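Local coordinates for probable protein phosphatase 2C 50 (Oryza sativa subsp. japonica, PDB 5ZCG) that probably removes phosphate from phosphoserine and phosphothreonine in other proteins, as a magnesium-dependent phosphatase of the PP2C family, at residues Pro30-Ala35 with Lys89-Met94; Lys109-Val114 with Pro228-Met233. The protein carries 5 engineered substitutions. All blocks are in the same frame, centred on the assembly; numbering follows the deposited sequence.

Contact 1. Residues Pro30-Ala35 with Lys89-Met94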
ATOM      1  N   PRO A  30      -6.186 -11.048  26.104  1.00 34.19           N
ATOM      2  CA  PRO A  30      -6.817 -12.200  26.763  1.00 37.67           C
ATOM      3  C   PRO A  30      -5.792 -13.302  26.978  1.00 37.62           C
ATOM      4  O   PRO A  30      -5.174 -13.795  26.030  1.00 38.18           O
ATOM      5  CB  PRO A  30      -7.914 -12.622  25.777  1.00 36.50           C
ATOM      6  CG  PRO A  30      -8.123 -11.427  24.886  1.00 37.88           C
ATOM      7  CD  PRO A  30      -6.789 -10.757  24.796  1.00 34.01           C
ATOM      8  N   VAL A  31      -5.618 -13.691  28.241  1.00 34.72           N
ATOM      9  CA  VAL A  31      -4.601 -14.678  28.581  1.00 36.41           C
ATOM     10  C   VAL A  31      -4.943 -16.039  27.988  1.00 36.34           C
ATOM     11  O   VAL A  31      -4.044 -16.859  27.762  1.00 38.52           O
ATOM     12  CB  VAL A  31      -4.423 -14.711  30.113  1.00 37.66           C
ATOM     13  CG1 VAL A  31      -3.440 -15.794  30.539  1.00 37.83           C
ATOM     14  CG2 VAL A  31      -3.947 -13.347  30.600  1.00 38.14           C
ATOM     15  N   ARG A  32      -6.223 -16.286  27.694  1.00 32.13           N
ATOM     16  CA  ARG A  32      -6.635 -17.500  26.999  1.00 33.08           C
ATOM     17  C   ARG A  32      -6.055 -17.594  25.591  1.00 35.21           C
ATOM     18  O   ARG A  32      -6.224 -18.629  24.942  1.00 38.97           O
ATOM     19  CB  ARG A  32      -8.166 -17.587  26.942  1.00 32.60           C
ATOM     20  CG  ARG A  32      -8.828 -17.797  28.307  1.00 35.96           C
ATOM     21  CD  ARG A  32      -9.403 -19.198  28.440  1.00 35.57           C
ATOM     22  NE  ARG A  32     -10.671 -19.322  27.729  1.00 36.34           N
ATOM     23  CZ  ARG A  32     -10.969 -20.313  26.893  1.00 39.24           C
ATOM     24  NH1 ARG A  32     -10.090 -21.281  26.663  1.00 38.10           N
ATOM     25  NH2 ARG A  32     -12.151 -20.339  26.290  1.00 39.72           N
ATOM     26  N   LEU A  33      -5.421 -16.536  25.087  1.00 36.44           N
ATOM     27  CA  LEU A  33      -4.662 -16.629  23.847  1.00 39.23           C
ATOM     28  C   LEU A  33      -3.216 -17.062  24.067  1.00 39.17           C
ATOM     29  O   LEU A  33      -2.506 -17.313  23.088  1.00 41.05           O
ATOM     30  CB  LEU A  33      -4.677 -15.287  23.105  1.00 39.47           C
ATOM     31  CG  LEU A  33      -6.039 -14.838  22.569  1.00 41.89           C
ATOM     32  CD1 LEU A  33      -5.957 -13.429  21.988  1.00 40.64           C
ATOM     33  CD2 LEU A  33      -6.566 -15.829  21.539  1.00 44.14           C
ATOM     34  N   LEU A  34      -2.765 -17.155  25.317  1.00 36.53           N
ATOM     35  CA  LEU A  34      -1.384 -17.500  25.632  1.00 35.92           C
ATOM     36  C   LEU A  34      -1.230 -18.817  26.380  1.00 40.78           C
ATOM     37  O   LEU A  34      -0.187 -19.462  26.244  1.00 40.43           O
ATOM     38  CB  LEU A  34      -0.728 -16.383  26.459  1.00 34.55           C
ATOM     39  CG  LEU A  34      -0.762 -14.981  25.844  1.00 38.90           C
ATOM     40  CD1 LEU A  34      -0.136 -13.959  26.781  1.00 40.10           C
ATOM     41  CD2 LEU A  34      -0.061 -14.965  24.490  1.00 35.89           C
ATOM     42  N   ALA A  35      -2.226 -19.238  27.161  1.00 41.09           N
ATOM     43  CA  ALA A  35      -2.141 -20.493  27.896  1.00 41.50           C
ATOM     44  C   ALA A  35      -3.542 -21.059  28.087  1.00 42.50           C
ATOM     45  O   ALA A  35      -4.541 -20.334  28.041  1.00 40.99           O
ATOM     46  CB  ALA A  35      -1.427 -20.304  29.235  1.00 41.02           C
ATOM     47  N   LYS A  89     -14.246 -11.651  25.947  1.00 39.78           N
ATOM     48  CA  LYS A  89     -15.585 -11.926  26.454  1.00 46.86           C
ATOM     49  C   LYS A  89     -16.160 -13.188  25.820  1.00 47.27           C
ATOM     50  O   LYS A  89     -16.813 -13.987  26.504  1.00 49.04           O
ATOM     51  CB  LYS A  89     -16.496 -10.724  26.214  1.00 52.09           C
ATOM     52  CG  LYS A  89     -15.994  -9.454  26.890  1.00 58.11           C
ATOM     53  CD  LYS A  89     -17.134  -8.590  27.402  1.00 62.27           C
ATOM     54  CE  LYS A  89     -16.612  -7.274  27.964  1.00 64.24           C
ATOM     55  NZ  LYS A  89     -16.525  -6.215  26.920  1.00 63.86           N
ATOM     56  N   ASN A  90     -15.905 -13.405  24.524  1.00 46.59           N
ATOM     57  CA  ASN A  90     -16.455 -14.590  23.873  1.00 47.95           C
ATOM     58  C   ASN A  90     -15.670 -15.856  24.205  1.00 49.82           C
ATOM     59  O   ASN A  90     -16.245 -16.950  24.201  1.00 50.14           O
ATOM     60  CB  ASN A  90     -16.462 -14.414  22.350  1.00 45.92           C
ATOM     61  CG  ASN A  90     -17.393 -13.315  21.882  1.00 47.46           C
ATOM     62  OD1 ASN A  90     -18.388 -13.001  22.536  1.00 50.27           O
ATOM     63  ND2 ASN A  90     -17.084 -12.733  20.727  1.00 45.14           N
ATOM     64  N   LEU A  91     -14.382 -15.728  24.535  1.00 48.84           N
ATOM     65  CA  LEU A  91     -13.612 -16.872  25.002  1.00 45.87           C
ATOM     66  C   LEU A  91     -14.074 -17.315  26.375  1.00 47.66           C
ATOM     67  O   LEU A  91     -13.916 -18.489  26.733  1.00 44.58           O
ATOM     68  CB  LEU A  91     -12.121 -16.538  25.024  1.00 43.48           C
ATOM     69  CG  LEU A  91     -11.394 -16.559  23.678  1.00 40.04           C
ATOM     70  CD1 LEU A  91      -9.900 -16.304  23.870  1.00 38.24           C
ATOM     71  CD2 LEU A  91     -11.634 -17.874  22.943  1.00 37.93           C
ATOM     72  N   GLY A  92     -14.661 -16.401  27.147  1.00 50.05           N
ATOM     73  CA  GLY A  92     -15.305 -16.849  28.372  1.00 51.77           C
ATOM     74  C   GLY A  92     -16.468 -17.802  28.147  1.00 51.59           C
ATOM     75  O   GLY A  92     -16.898 -18.465  29.100  1.00 48.32           O
ATOM     76  N   GLU A  93     -16.973 -17.894  26.916  1.00 53.14           N
ATOM     77  CA  GLU A  93     -18.053 -18.800  26.550  1.00 57.56           C
ATOM     78  C   GLU A  93     -17.577 -20.091  25.886  1.00 57.52           C
ATOM     79  O   GLU A  93     -18.413 -20.874  25.421  1.00 57.99           O
ATOM     80  CB  GLU A  93     -19.031 -18.086  25.616  1.00 63.14           C
ATOM     81  CG  GLU A  93     -19.984 -17.133  26.305  1.00 70.29           C
ATOM     82  CD  GLU A  93     -20.909 -16.436  25.327  1.00 74.88           C
ATOM     83  OE1 GLU A  93     -20.699 -16.578  24.102  1.00 75.81           O
ATOM     84  OE2 GLU A  93     -21.849 -15.751  25.783  1.00 76.06           O
ATOM     85  N   MET A  94     -16.270 -20.335  25.818  1.00 56.08           N
ATOM     86  CA  MET A  94     -15.740 -21.459  25.056  1.00 52.74           C
ATOM     87  C   MET A  94     -14.831 -22.321  25.917  1.00 46.35           C
ATOM     88  O   MET A  94     -14.355 -21.896  26.970  1.00 43.72           O
ATOM     89  CB  MET A  94     -14.961 -20.979  23.822  1.00 56.59           C
ATOM     90  CG  MET A  94     -15.779 -20.158  22.841  1.00 60.98           C
ATOM     91  SD  MET A  94     -14.751 -19.410  21.564  1.00 65.33           S
ATOM     92  CE  MET A  94     -15.734 -17.973  21.140  1.00 66.46           C
TER

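Contact 2. Residues Lys109-Val114 with Pro228-Met233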
ATOM      1  N   LYS A 109      -9.443 -10.220  11.012  1.00 25.77           N
ATOM      2  CA  LYS A 109     -10.681  -9.453  11.080  1.00 26.48           C
ATOM      3  C   LYS A 109     -10.413  -7.977  11.339  1.00 25.46           C
ATOM      4  O   LYS A 109     -11.094  -7.116  10.775  1.00 23.88           O
ATOM      5  CB  LYS A 109     -11.597 -10.028  12.166  1.00 34.44           C
ATOM      6  CG  LYS A 109     -12.592 -11.080  11.675  1.00 43.80           C
ATOM      7  CD  LYS A 109     -11.887 -12.244  10.991  1.00 53.01           C
ATOM      8  CE  LYS A 109     -12.788 -12.949   9.990  1.00 59.14           C
ATOM      9  NZ  LYS A 109     -11.992 -13.727   8.996  1.00 61.81           N
ATOM     10  N   CYS A 110      -9.424  -7.657  12.182  1.00 30.06           N
ATOM     11  CA  CYS A 110      -9.098  -6.253  12.416  1.00 32.04           C
ATOM     12  C   CYS A 110      -8.600  -5.583  11.136  1.00 26.38           C
ATOM     13  O   CYS A 110      -9.070  -4.497  10.761  1.00 27.21           O
ATOM     14  CB  CYS A 110      -8.057  -6.141  13.529  1.00 37.79           C
ATOM     15  SG  CYS A 110      -7.146  -4.574  13.556  1.00 37.66           S
ATOM     16  N   PHE A 111      -7.652  -6.226  10.443  1.00 25.47           N
ATOM     17  CA  PHE A 111      -7.121  -5.650   9.208  1.00 30.34           C
ATOM     18  C   PHE A 111      -8.209  -5.535   8.145  1.00 33.20           C
ATOM     19  O   PHE A 111      -8.280  -4.533   7.418  1.00 28.29           O
ATOM     20  CB  PHE A 111      -5.949  -6.489   8.696  1.00 26.96           C
ATOM     21  CG  PHE A 111      -4.617  -6.146   9.331  1.00 29.32           C
ATOM     22  CD1 PHE A 111      -4.527  -5.859  10.686  1.00 30.56           C
ATOM     23  CD2 PHE A 111      -3.458  -6.119   8.569  1.00 27.93           C
ATOM     24  CE1 PHE A 111      -3.305  -5.545  11.269  1.00 31.40           C
ATOM     25  CE2 PHE A 111      -2.231  -5.808   9.146  1.00 29.73           C
ATOM     26  CZ  PHE A 111      -2.154  -5.520  10.497  1.00 27.31           C
ATOM     27  N   GLN A 112      -9.075  -6.552   8.046  1.00 31.19           N
ATOM     28  CA  GLN A 112     -10.163  -6.516   7.077  1.00 31.27           C
ATOM     29  C   GLN A 112     -11.153  -5.411   7.404  1.00 29.31           C
ATOM     30  O   GLN A 112     -11.700  -4.775   6.499  1.00 29.30           O
ATOM     31  CB  GLN A 112     -10.872  -7.872   7.038  1.00 36.71           C
ATOM     32  CG  GLN A 112     -11.992  -7.971   6.010  1.00 41.86           C
ATOM     33  CD  GLN A 112     -11.487  -7.840   4.584  1.00 47.04           C
ATOM     34  OE1 GLN A 112     -10.775  -8.712   4.083  1.00 47.76           O
ATOM     35  NE2 GLN A 112     -11.851  -6.743   3.924  1.00 48.03           N
ATOM     36  N   ARG A 113     -11.405  -5.172   8.693  1.00 32.40           N
ATOM     37  CA  ARG A 113     -12.334  -4.119   9.084  1.00 32.31           C
ATOM     38  C   ARG A 113     -11.774  -2.747   8.746  1.00 30.04           C
ATOM     39  O   ARG A 113     -12.496  -1.878   8.240  1.00 29.42           O
ATOM     40  CB  ARG A 113     -12.645  -4.224  10.577  1.00 35.68           C
ATOM     41  CG  ARG A 113     -13.322  -2.995  11.168  1.00 43.26           C
ATOM     42  CD  ARG A 113     -14.814  -2.972  10.866  1.00 51.28           C
ATOM     43  NE  ARG A 113     -15.423  -4.296  10.985  1.00 58.03           N
ATOM     44  CZ  ARG A 113     -15.750  -4.871  12.140  1.00 63.29           C
ATOM     45  NH1 ARG A 113     -15.530  -4.240  13.286  1.00 63.99           N
ATOM     46  NH2 ARG A 113     -16.297  -6.079  12.149  1.00 65.92           N
ATOM     47  N   VAL A 114     -10.485  -2.533   9.009  1.00 31.94           N
ATOM     48  CA  VAL A 114      -9.873  -1.267   8.611  1.00 28.21           C
ATOM     49  C   VAL A 114      -9.917  -1.109   7.092  1.00 26.89           C
ATOM     50  O   VAL A 114     -10.232  -0.028   6.577  1.00 26.99           O
ATOM     51  CB  VAL A 114      -8.437  -1.163   9.159  1.00 29.96           C
ATOM     52  CG1 VAL A 114      -7.715   0.027   8.537  1.00 27.65           C
ATOM     53  CG2 VAL A 114      -8.469  -1.037  10.673  1.00 28.21           C
ATOM     54  N   PRO A 228      -6.005  -7.626   2.060  1.00 32.81           N
ATOM     55  CA  PRO A 228      -5.531  -7.052   3.325  1.00 34.06           C
ATOM     56  C   PRO A 228      -5.320  -8.092   4.411  1.00 38.48           C
ATOM     57  O   PRO A 228      -5.437  -7.777   5.600  1.00 41.45           O
ATOM     58  CB  PRO A 228      -6.657  -6.089   3.696  1.00 32.08           C
ATOM     59  CG  PRO A 228      -7.913  -6.805   3.184  1.00 33.62           C
ATOM     60  CD  PRO A 228      -7.485  -7.664   1.997  1.00 32.70           C
ATOM     61  N   LYS A 229      -4.989  -9.321   4.027  1.00 42.32           N
ATOM     62  CA  LYS A 229      -4.918 -10.410   4.992  1.00 41.86           C
ATOM     63  C   LYS A 229      -3.517 -10.476   5.576  1.00 37.36           C
ATOM     64  O   LYS A 229      -2.553 -10.660   4.820  1.00 36.70           O
ATOM     65  CB  LYS A 229      -5.274 -11.738   4.349  1.00 46.00           C
ATOM     66  CG  LYS A 229      -4.940 -12.945   5.219  1.00 49.05           C
ATOM     67  CD  LYS A 229      -5.963 -14.053   5.063  1.00 53.65           C
ATOM     68  CE  LYS A 229      -5.606 -15.275   5.896  1.00 55.49           C
ATOM     69  NZ  LYS A 229      -5.849 -15.053   7.348  1.00 56.96           N
ATOM     70  N   PRO A 230      -3.353 -10.356   6.888  1.00 35.64           N
ATOM     71  CA  PRO A 230      -2.012 -10.354   7.471  1.00 38.15           C
ATOM     72  C   PRO A 230      -1.518 -11.768   7.749  1.00 37.21           C
ATOM     73  O   PRO A 230      -2.291 -12.719   7.886  1.00 33.82           O
ATOM     74  CB  PRO A 230      -2.211  -9.588   8.784  1.00 37.75           C
ATOM     75  CG  PRO A 230      -3.616  -9.930   9.192  1.00 34.95           C
ATOM     76  CD  PRO A 230      -4.402 -10.148   7.904  1.00 34.22           C
ATOM     77  N   GLU A 231      -0.196 -11.894   7.780  1.00 35.93           N
ATOM     78  CA  GLU A 231       0.465 -13.084   8.289  1.00 37.55           C
ATOM     79  C   GLU A 231       0.881 -12.807   9.728  1.00 36.71           C
ATOM     80  O   GLU A 231       1.464 -11.754  10.020  1.00 36.86           O
ATOM     81  CB  GLU A 231       1.673 -13.466   7.433  1.00 41.31           C
ATOM     82  CG  GLU A 231       1.356 -14.505   6.367  1.00 48.59           C
ATOM     83  CD  GLU A 231       2.505 -14.728   5.395  1.00 56.32           C
ATOM     84  OE1 GLU A 231       3.599 -15.136   5.842  1.00 58.20           O
ATOM     85  OE2 GLU A 231       2.309 -14.493   4.182  1.00 57.46           O
ATOM     86  N   VAL A 232       0.554 -13.734  10.621  1.00 29.50           N
ATOM     87  CA  VAL A 232       0.683 -13.535  12.059  1.00 29.26           C
ATOM     88  C   VAL A 232       1.732 -14.488  12.620  1.00 32.44           C
ATOM     89  O   VAL A 232       1.801 -15.660  12.234  1.00 32.97           O
ATOM     90  CB  VAL A 232      -0.679 -13.728  12.755  1.00 28.93           C
ATOM     91  CG1 VAL A 232      -0.583 -13.443  14.256  1.00 28.36           C
ATOM     92  CG2 VAL A 232      -1.732 -12.837  12.096  1.00 30.36           C
ATOM     93  N   MET A 233       2.547 -13.976  13.537  1.00 30.70           N
ATOM     94  CA  MET A 233       3.546 -14.764  14.244  1.00 33.72           C
ATOM     95  C   MET A 233       3.443 -14.469  15.734  1.00 35.59           C
ATOM     96  O   MET A 233       3.362 -13.304  16.134  1.00 34.47           O
ATOM     97  CB  MET A 233       4.957 -14.455  13.730  1.00 38.43           C
ATOM     98  CG  MET A 233       5.931 -15.619  13.833  1.00 48.07           C
ATOM     99  SD  MET A 233       7.491 -15.288  12.982  1.00 56.46           S
ATOM    100  CE  MET A 233       6.933 -15.087  11.293  1.00 56.35           C
TER

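Contact 1. Residues Pro30-Ala35 with Lys89-Met94
Arg-32 reaches from a short 3-10 turn to the backbone near the C-terminal end of helix 67-91, and grips it with one end of its guanidinium. NH2 donates to Leu-91 O at 2.6 Å, nearly straight at 178°, and the oxygen lies in the guanidinium plane. Bends at chi2 (-109°) and chi3 (-78°) fold the long chain over so that this edge faces the carbonyl. Leu-91 O also accepts from Met-94 N at 3.1 Å, which closes a type I turn, with a weak third bond from Arg-37. Met-94 O is also close, 2.8 Å from Arg-32 NH2, but the angle is too poor for a hydrogen bond; Arg-37 donates to that oxygen instead. The other guanidinium nitrogens are engaged too: NH1 with Gly-95 O, and NE in a salt bridge with Asp-48, whose charge probably offsets the nearness of the like-charged Arg-37 to Arg-32. Without the guanidinium, as with an alanine here, Leu-91 O and Gly-95 O would probably each lose a donor and Asp-48 its positive mate. The tight part of the contact joins this buried polar grip to a leucine patch. Leu-91 CD1 sits 3.8 Å from Arg-32 CB and 4.1 Å from Leu-33 CD2, the two leucines crossing at about a right angle, and His-102 adjoins both. Branched leucines suit this place: Leu-91 packs a methyl on the aliphatic base of the arginine, and Leu-33 packs on Leu-91. The solvent side is looser, with Gly-92 and Glu-93 forming the exposed middle of the turn 91-94. Arginine binding to main-chain carbonyls at the C-terminal end of a helix is a recurrent way to fasten such an end, and here it joins the loop after strand 18-28 to a helix flanking the PP2C beta-sandwich.

Contact 2. Residues Lys109-Val114 with Pro228-Met233
Phe-111 meets Pro-230 through one face of its ring. The proline CB lies 4.1 Å from the ring centroid and 29° off the normal, a CH-pi contact, and it comes within 3.7 Å of Phe-111 CD2; CG of the same proline stands over the plane, displaced toward the rim. With its own CG anti to the carbonyl carbon (chi1 -84°), Phe-111 swings its phenyl group out from the helix to meet the proline. A flat aromatic ring suits this place, since it offers a broad apolar face to the proline while buried against Ala-159 and Cys-161. Pro-228 O lies near the ring plane and comes closest to Phe-111 CB, 3.4 Å away. Proline suits both positions: its ring is compact and apolar, and it stiffens the chain leading into strand 231-236. Next along the helix, Gln-112 bends at chi2 (64°) and lays its amide against Pro-228, with OE1 3.6 Å from the proline CG, an approach without a hydrogen bond. This is helix-on-sheet packing in the PP2C beta-sandwich, where helix 99-118 lies over one of the two antiparallel sheets and the loop entering an edge of that sheet runs beneath it. Around this first shell, Ala-159 also touches Pro-230. Backbone hydrogen bonds of Glu-231 with Asn-160 and of Met-233 with Val-158 fix the strand beside 155-161, which probably helps to place Pro-230 against the ring. Farther out, Lys-229 NZ binds Thr-108 OG1 at the helix surface, and Cys-110 and Val-114 turn to helix 67-91.

How the contacts relate
The two contacts follow each other along the chain: contact 1 closes before contact 2 opens. Their centres are 20 Å apart and their nearest atoms about 9 Å, so they do not touch. Two successive helices relate them. Contact 1 holds the far end of helix 67-91, while contact 2 seats the second half of helix 99-118 on the loop and strand 228-233; the first turns of helix 99-118, with His-102 and Trp-103, touch contact 1, and its later turns form contact 2. Strands 18-28 and 231-236, which lead to or from the loops involved, belong to the same antiparallel sheet. The helix pair is thus tied to one sheet of the PP2C sandwich at two separate places.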